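Local structure of uncharacterized protein orp (2WFB) at residues A8-G13 against G18-R23; A68-T73 against Q105-G110; G46-L51 against G56-Q61. The protein is of unknown cellular function but, as the orange protein, is associated with a mixed molybdenum-copper sulphide cluster that this apo form lacks. All coordinates share one frame; numbering follows the deposited sequence.

Interaction 1: residues A8-G13 against G18-R23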
# COMPACT_ATOMS: atom_id res chain seq x y z
N ALA A 8 -0.19 0.09 5.15
CA ALA A 8 -0.83 0.85 4.09
C ALA A 8 -1.47 -0.11 3.09
O ALA A 8 -0.89 -1.12 2.71
CB ALA A 8 0.17 1.75 3.39
N VAL A 9 -2.68 0.20 2.67
CA VAL A 9 -3.36 -0.64 1.70
C VAL A 9 -3.83 0.29 0.58
O VAL A 9 -4.51 1.27 0.87
CB VAL A 9 -4.57 -1.38 2.31
CG1 VAL A 9 -5.20 -2.33 1.27
CG2 VAL A 9 -4.18 -2.17 3.56
N THR A 10 -3.48 -0.02 -0.67
CA THR A 10 -3.98 0.76 -1.82
C THR A 10 -5.50 0.71 -1.89
O THR A 10 -6.11 -0.34 -1.72
CB THR A 10 -3.37 0.30 -3.15
OG1 THR A 10 -3.61 -1.10 -3.33
CG2 THR A 10 -1.87 0.56 -3.16
N ALA A 11 -6.11 1.88 -2.12
CA ALA A 11 -7.54 2.01 -1.94
C ALA A 11 -8.15 2.88 -3.02
O ALA A 11 -7.49 3.77 -3.57
CB ALA A 11 -7.84 2.57 -0.57
N GLU A 12 -9.42 2.63 -3.32
CA GLU A 12 -10.12 3.33 -4.37
C GLU A 12 -10.79 4.59 -3.82
O GLU A 12 -11.34 5.40 -4.57
CB GLU A 12 -11.10 2.34 -5.07
CG GLU A 12 -10.36 1.43 -6.10
CD GLU A 12 -10.92 0.03 -6.28
OE1 GLU A 12 -12.00 -0.28 -5.75
OE2 GLU A 12 -10.28 -0.77 -6.99
N GLY A 13 -10.67 4.78 -2.51
CA GLY A 13 -11.30 5.85 -1.75
C GLY A 13 -11.31 5.48 -0.26
O GLY A 13 -10.79 4.42 0.13
N GLY A 18 -14.25 -0.70 1.54
CA GLY A 18 -14.02 -0.55 0.09
C GLY A 18 -12.97 -1.55 -0.37
O GLY A 18 -12.24 -2.09 0.45
N LEU A 19 -12.86 -1.77 -1.67
CA LEU A 19 -11.94 -2.78 -2.21
C LEU A 19 -10.53 -2.25 -2.27
O LEU A 19 -10.34 -1.06 -2.42
CB LEU A 19 -12.35 -3.18 -3.63
CG LEU A 19 -13.65 -3.96 -3.81
CD1 LEU A 19 -13.93 -4.05 -5.30
CD2 LEU A 19 -13.54 -5.34 -3.18
N VAL A 20 -9.54 -3.14 -2.20
CA VAL A 20 -8.19 -2.71 -2.49
C VAL A 20 -8.07 -2.33 -3.98
O VAL A 20 -8.65 -3.00 -4.88
CB VAL A 20 -7.02 -3.70 -1.97
CG1 VAL A 20 -7.49 -4.72 -0.97
CG2 VAL A 20 -6.20 -4.30 -3.05
N ASP A 21 -7.40 -1.21 -4.23
CA ASP A 21 -7.10 -0.76 -5.58
C ASP A 21 -6.03 -1.70 -6.12
O ASP A 21 -4.99 -1.83 -5.49
CB ASP A 21 -6.55 0.67 -5.51
CG ASP A 21 -6.63 1.41 -6.84
OD1 ASP A 21 -6.30 0.84 -7.90
OD2 ASP A 21 -7.04 2.59 -6.81
N PRO A 22 -6.26 -2.36 -7.29
CA PRO A 22 -5.21 -3.22 -7.85
C PRO A 22 -3.92 -2.47 -8.21
O PRO A 22 -2.89 -3.10 -8.41
CB PRO A 22 -5.84 -3.80 -9.13
CG PRO A 22 -7.25 -3.47 -9.06
CD PRO A 22 -7.44 -2.31 -8.15
N ARG A 23 -3.97 -1.15 -8.29
CA ARG A 23 -2.82 -0.40 -8.74
C ARG A 23 -2.14 0.26 -7.58
O ARG A 23 -2.77 0.52 -6.54
CB ARG A 23 -3.24 0.66 -9.75
CG ARG A 23 -3.70 0.04 -11.02
CD ARG A 23 -4.66 0.95 -11.67
NE ARG A 23 -3.91 1.83 -12.50
CZ ARG A 23 -4.29 3.04 -12.87
NH1 ARG A 23 -5.43 3.58 -12.45
NH2 ARG A 23 -3.50 3.72 -13.65
O HOH W 1 -11.28 1.26 -1.65
O HOH W 2 -14.48 0.03 -3.50
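T10 and D21 grip each other twice, where the loop 18-23 comes back past the end of strand 6-11. The hydroxyl OG1 of T10 donates to D21 O at 2.7 Å, in the carbonyl plane. With chi1 at 56°, OG1 sits between the backbone N and the carbonyl carbon, which turns it to the loop. OG1 is also hydrogen-bonded to the hydroxyl OG1 of T73; L72 O is near, but only as a weak, competing acceptor for the one proton given to D21 O. In return D21 N donates to T10 O at 3.0 Å, entering from above the carbonyl plane, 60° out of it. V20 CA adds a CA-H...O contact to the same T10 O.

The carboxylate of D21 serves the loop itself. R23 N donates to D21 OD1 at 3.1 Å, on the anti side of the carboxylate; OD1 thereby closes an Asx turn, and OD2 takes the N-H of A28 further along the loop. E12 lays its CG against D21 OD2 and, bent at chi2, carries OE2 on to P22 CD at 3.4 Å; the like-charged carboxylates stay 4.4 Å apart (E12 OE2 to D21 OD1), E12 being exposed to solvent.

Water completes the polar edge: one molecule accepts from E12 N at 2.9 Å and donates to L19 O at 2.6 Å. A second accepts from L19 N and reaches E12 OE1 only weakly.

On the apolar side V9 CG1 meets V20 CB at 4.0 Å, the two valines crossing at about a right angle. V9 continues onto V100 and V104, and V20 onto A103, all of helix 100-108. Strand 6-11 bonds to both its sheet neighbours, T10 to L72 of strand 68-72 and A11 to G29 of strand 29-34.

Interaction 2: residues A68-T73 against Q105-G110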
# COMPACT_ATOMS: atom_id res chain seq x y z
N ALA A 68 4.65 4.22 7.10
CA ALA A 68 4.12 2.88 6.83
C ALA A 68 5.23 1.86 6.78
O ALA A 68 6.30 2.15 6.27
CB ALA A 68 3.33 2.87 5.50
N GLY A 69 5.01 0.65 7.29
CA GLY A 69 6.05 -0.38 7.19
C GLY A 69 5.70 -1.54 6.27
O GLY A 69 6.57 -2.34 5.89
N VAL A 70 4.42 -1.62 5.91
CA VAL A 70 3.89 -2.68 5.05
C VAL A 70 2.99 -1.99 4.03
O VAL A 70 2.27 -1.06 4.38
CB VAL A 70 3.02 -3.67 5.84
CG1 VAL A 70 2.41 -4.78 4.91
CG2 VAL A 70 3.81 -4.32 6.97
N LEU A 71 3.05 -2.45 2.79
CA LEU A 71 2.11 -2.00 1.77
C LEU A 71 1.41 -3.22 1.17
O LEU A 71 2.07 -4.15 0.68
CB LEU A 71 2.83 -1.23 0.67
CG LEU A 71 1.91 -1.01 -0.54
CD1 LEU A 71 1.02 0.21 -0.31
CD2 LEU A 71 2.68 -0.97 -1.82
N LEU A 72 0.09 -3.20 1.19
CA LEU A 72 -0.71 -4.25 0.59
C LEU A 72 -1.41 -3.72 -0.67
O LEU A 72 -2.04 -2.67 -0.63
CB LEU A 72 -1.74 -4.72 1.59
CG LEU A 72 -1.42 -5.81 2.66
CD1 LEU A 72 0.02 -6.33 2.79
CD2 LEU A 72 -2.11 -5.52 3.98
N THR A 73 -1.30 -4.46 -1.78
CA THR A 73 -1.76 -3.98 -3.08
C THR A 73 -2.03 -5.14 -4.07
O THR A 73 -1.98 -6.32 -3.69
CB THR A 73 -0.75 -2.91 -3.71
OG1 THR A 73 -1.37 -2.31 -4.87
CG2 THR A 73 0.62 -3.52 -4.12
N GLN A 105 -6.65 -8.21 7.50
CA GLN A 105 -6.90 -9.48 8.22
C GLN A 105 -6.14 -10.67 7.66
O GLN A 105 -5.54 -11.41 8.44
CB GLN A 105 -8.40 -9.78 8.38
CG GLN A 105 -8.72 -10.93 9.36
CD GLN A 105 -8.32 -10.61 10.81
OE1 GLN A 105 -7.33 -11.15 11.34
NE2 GLN A 105 -9.08 -9.72 11.44
N ARG A 106 -6.14 -10.88 6.33
CA ARG A 106 -5.33 -11.98 5.72
C ARG A 106 -3.84 -11.79 5.97
O ARG A 106 -3.13 -12.76 6.21
CB ARG A 106 -5.51 -12.14 4.20
CG ARG A 106 -6.90 -12.53 3.75
CD ARG A 106 -6.94 -13.61 2.66
NE ARG A 106 -5.93 -13.49 1.61
CZ ARG A 106 -6.16 -13.75 0.32
NH1 ARG A 106 -7.38 -14.10 -0.10
NH2 ARG A 106 -5.18 -13.62 -0.57
N PHE A 107 -3.36 -10.55 5.85
CA PHE A 107 -1.96 -10.24 6.17
C PHE A 107 -1.62 -10.61 7.62
O PHE A 107 -0.65 -11.32 7.84
CB PHE A 107 -1.59 -8.77 5.92
CG PHE A 107 -0.23 -8.42 6.48
CD1 PHE A 107 0.92 -8.91 5.89
CD2 PHE A 107 -0.12 -7.65 7.63
CE1 PHE A 107 2.19 -8.62 6.42
CE2 PHE A 107 1.13 -7.36 8.17
CZ PHE A 107 2.29 -7.85 7.56
N LEU A 108 -2.40 -10.12 8.57
CA LEU A 108 -2.19 -10.44 10.01
C LEU A 108 -2.26 -11.93 10.35
O LEU A 108 -1.56 -12.41 11.26
CB LEU A 108 -3.15 -9.65 10.89
CG LEU A 108 -2.95 -8.13 10.76
CD1 LEU A 108 -3.99 -7.43 11.59
CD2 LEU A 108 -1.54 -7.68 11.13
N ASP A 109 -3.10 -12.65 9.62
CA ASP A 109 -3.27 -14.08 9.80
C ASP A 109 -2.15 -14.89 9.15
O ASP A 109 -2.20 -16.09 9.15
CB ASP A 109 -4.64 -14.54 9.23
CG ASP A 109 -5.82 -14.07 10.08
OD1 ASP A 109 -5.60 -13.51 11.18
OD2 ASP A 109 -7.00 -14.26 9.66
N GLY A 110 -1.13 -14.24 8.58
CA GLY A 110 -0.02 -14.95 7.95
C GLY A 110 -0.27 -15.54 6.57
O GLY A 110 0.52 -16.36 6.10
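F107 reaches from helix 100-108 to V70 and L72 of strand 68-72, and these three side chains make the whole contact. It is purely apolar. The methyl CG1 of V70 lies over one face of the F107 ring, 4.2 Å from the ring centroid and 16° off the normal, displaced toward the rim: a CH-pi contact. The second methyl, V70 CG2, touches F107 CZ at 3.9 Å, so the valine spans the far end of the ring. V70 and F107 approach from opposite directions, whereas L72 crosses the phenylalanine at about a right angle, nearer the helix. There L72 CD2 packs on F107 CB at 3.8 Å, and L72 CD1 comes obliquely to F107 CD1 at 4.1 Å. The chi2 of L72 is nearly eclipsed (6°), so the exact placing of its two methyls is best taken with some caution.

Strand 68-72 lies between 6-11 and 90-92 in a mixed five-strand sheet of order 3-2-1-4-5, with only the second strand running against the rest. That is the topology of the ribonuclease H-like fold, to which the nitrogenase accessory factors belong. V70 and L72 project from the face of the sheet covered by helix 100-108, while L71, between them, turns the other way to meet F24.

F107 extends its ring straight to the sheet because CG stands anti to the backbone N (chi1 170°), and it also touches I7 of strand 6-11 and M114 of the chain's tail. L95 adds its contact to L72. Just beyond F107, D109 N still makes the ordinary helical bond to Q105 O (3.0 Å); G110, with positive phi, then ends the helix in a Schellman motif, one of its bonds being G110 N to F107 O at 3.1 Å.

Interaction 3: residues G46-L51 against G56-Q61. With PO4 (phosphate ion), chain C.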
# COMPACT_ATOMS: atom_id res chain seq x y z
N GLY A 46 -3.88 11.72 -4.97
CA GLY A 46 -4.25 12.48 -6.19
C GLY A 46 -3.07 13.05 -6.95
O GLY A 46 -3.07 13.07 -8.19
N ALA A 47 -2.05 13.49 -6.22
CA ALA A 47 -0.84 14.06 -6.80
C ALA A 47 -0.11 13.11 -7.72
O ALA A 47 0.33 13.51 -8.80
CB ALA A 47 0.11 14.51 -5.71
N SER A 48 0.05 11.86 -7.28
CA SER A 48 0.71 10.84 -8.09
C SER A 48 -0.01 10.57 -9.43
O SER A 48 0.65 10.40 -10.44
CB SER A 48 0.87 9.53 -7.31
OG SER A 48 1.65 9.70 -6.14
N GLN A 49 -1.33 10.55 -9.40
CA GLN A 49 -2.15 10.31 -10.59
C GLN A 49 -1.99 11.34 -11.73
O GLN A 49 -2.19 11.00 -12.90
CB GLN A 49 -3.63 10.20 -10.19
CG GLN A 49 -4.00 8.90 -9.45
CD GLN A 49 -5.46 8.87 -8.98
OE1 GLN A 49 -5.99 9.87 -8.49
NE2 GLN A 49 -6.12 7.72 -9.13
N THR A 50 -1.62 12.58 -11.40
CA THR A 50 -1.44 13.63 -12.41
C THR A 50 -0.11 13.54 -13.17
O THR A 50 0.07 14.22 -14.19
CB THR A 50 -1.53 15.03 -11.78
OG1 THR A 50 -0.36 15.26 -11.01
CG2 THR A 50 -2.75 15.17 -10.86
N LEU A 51 0.81 12.69 -12.70
CA LEU A 51 2.17 12.63 -13.24
C LEU A 51 2.25 11.78 -14.52
O LEU A 51 1.53 10.79 -14.66
CB LEU A 51 3.13 12.11 -12.18
CG LEU A 51 3.22 12.86 -10.84
CD1 LEU A 51 4.18 12.15 -9.89
CD2 LEU A 51 3.63 14.33 -11.03
N GLY A 56 4.86 5.83 -9.11
CA GLY A 56 5.14 4.87 -8.05
C GLY A 56 6.26 5.32 -7.14
O GLY A 56 6.26 5.01 -5.96
N ILE A 57 7.23 6.04 -7.70
CA ILE A 57 8.23 6.75 -6.91
C ILE A 57 7.57 7.81 -6.01
O ILE A 57 7.85 7.87 -4.81
CB ILE A 57 9.37 7.29 -7.80
CG1 ILE A 57 10.20 6.11 -8.30
CG2 ILE A 57 10.23 8.25 -7.03
CD1 ILE A 57 11.00 6.34 -9.56
N ASN A 58 6.66 8.60 -6.56
CA ASN A 58 5.96 9.58 -5.73
C ASN A 58 5.11 8.95 -4.64
O ASN A 58 5.04 9.45 -3.53
CB ASN A 58 5.08 10.48 -6.58
CG ASN A 58 4.59 11.71 -5.82
OD1 ASN A 58 3.40 11.81 -5.46
ND2 ASN A 58 5.50 12.63 -5.57
N ALA A 59 4.43 7.86 -4.97
CA ALA A 59 3.57 7.16 -4.03
C ALA A 59 4.39 6.55 -2.90
O ALA A 59 4.00 6.63 -1.72
CB ALA A 59 2.73 6.09 -4.75
N ALA A 60 5.56 5.98 -3.24
CA ALA A 60 6.47 5.43 -2.24
C ALA A 60 6.92 6.50 -1.25
O ALA A 60 7.02 6.24 -0.04
CB ALA A 60 7.65 4.78 -2.92
N GLN A 61 7.19 7.71 -1.76
CA GLN A 61 7.54 8.86 -0.92
C GLN A 61 6.39 9.33 -0.04
O GLN A 61 6.60 9.67 1.11
CB GLN A 61 8.14 10.00 -1.75
CG GLN A 61 9.56 9.65 -2.22
CD GLN A 61 10.02 10.38 -3.48
OE1 GLN A 61 9.38 11.33 -3.94
NE2 GLN A 61 11.15 9.94 -4.03
P PO4 C . 4.44 4.94 -13.15
O1 PO4 C . 5.10 4.71 -11.82
O2 PO4 C . 5.31 4.30 -14.20
O3 PO4 C . 3.02 4.39 -13.11
O4 PO4 C . 4.31 6.42 -13.43
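The first turns of helix 55-66, whose amino end holds a phosphate ion, pack against the short, weakly bonded helix 46-49 through N58, S48 and L51. At the polar centre S48 OG lies 2.8 Å from N58 OD1. S48 OG is hydrogen-bonded to N45 OD1, its stronger partner just before the helix; N58 OD1 competes for the same single proton, so a bond to N58 is not settled. N58 holds its CG anti to the backbone N (chi1 -167°), which carries the amide across to S48. A59 packs beside the serine, with A59 CB 4.0 Å from S48 OG.

L51 supplies the apolar side. Its CD1 comes to N58 CB at 3.8 Å, the two side chains crossing at about a right angle, so that the leucine lies against the aliphatic root of the asparagine. The turn leading to L51 is tied down from within: T50 OG1 donates to A47 O at 2.9 Å, tilted 23° from the carbonyl plane, and L51 N bonds to S48 O at 3.2 Å.

R26 links this turn to the anion. Its NH2 bonds to L51 O and also to the phosphate, while R26 O takes the amide NE2 of Q49. On the helix side G56 N donates to phosphate O1 at 2.9 Å, with A55 N as a further donor. The ion probably comes from the crystallisation liquor, but backbone N-H groups at a helix amino terminus, backed by an arginine, are a characteristic anion-binding site.

In the fold
Along the chain the contacts come in the order interaction 1, interaction 3, interaction 2, none enclosing another. Interactions 1 and 2 have centres 13 Å apart and meet in the sheet, where neighbouring parallel strands 6-11 and 68-72 are joined by the probable bonds A8 N to V70 O and A8 O to L72 N; helix 100-108 touches both. Interaction 3 lies about 14 Å from interaction 1 and 21 Å from interaction 2, centre to centre. Its helix 55-66 leads directly into strand 68-72. Interactions 1 and 2 thus tie helix 100-108 and the loop after the first strand to one region of the sheet, while interaction 3 belongs to the helical part that carries the bound phosphate.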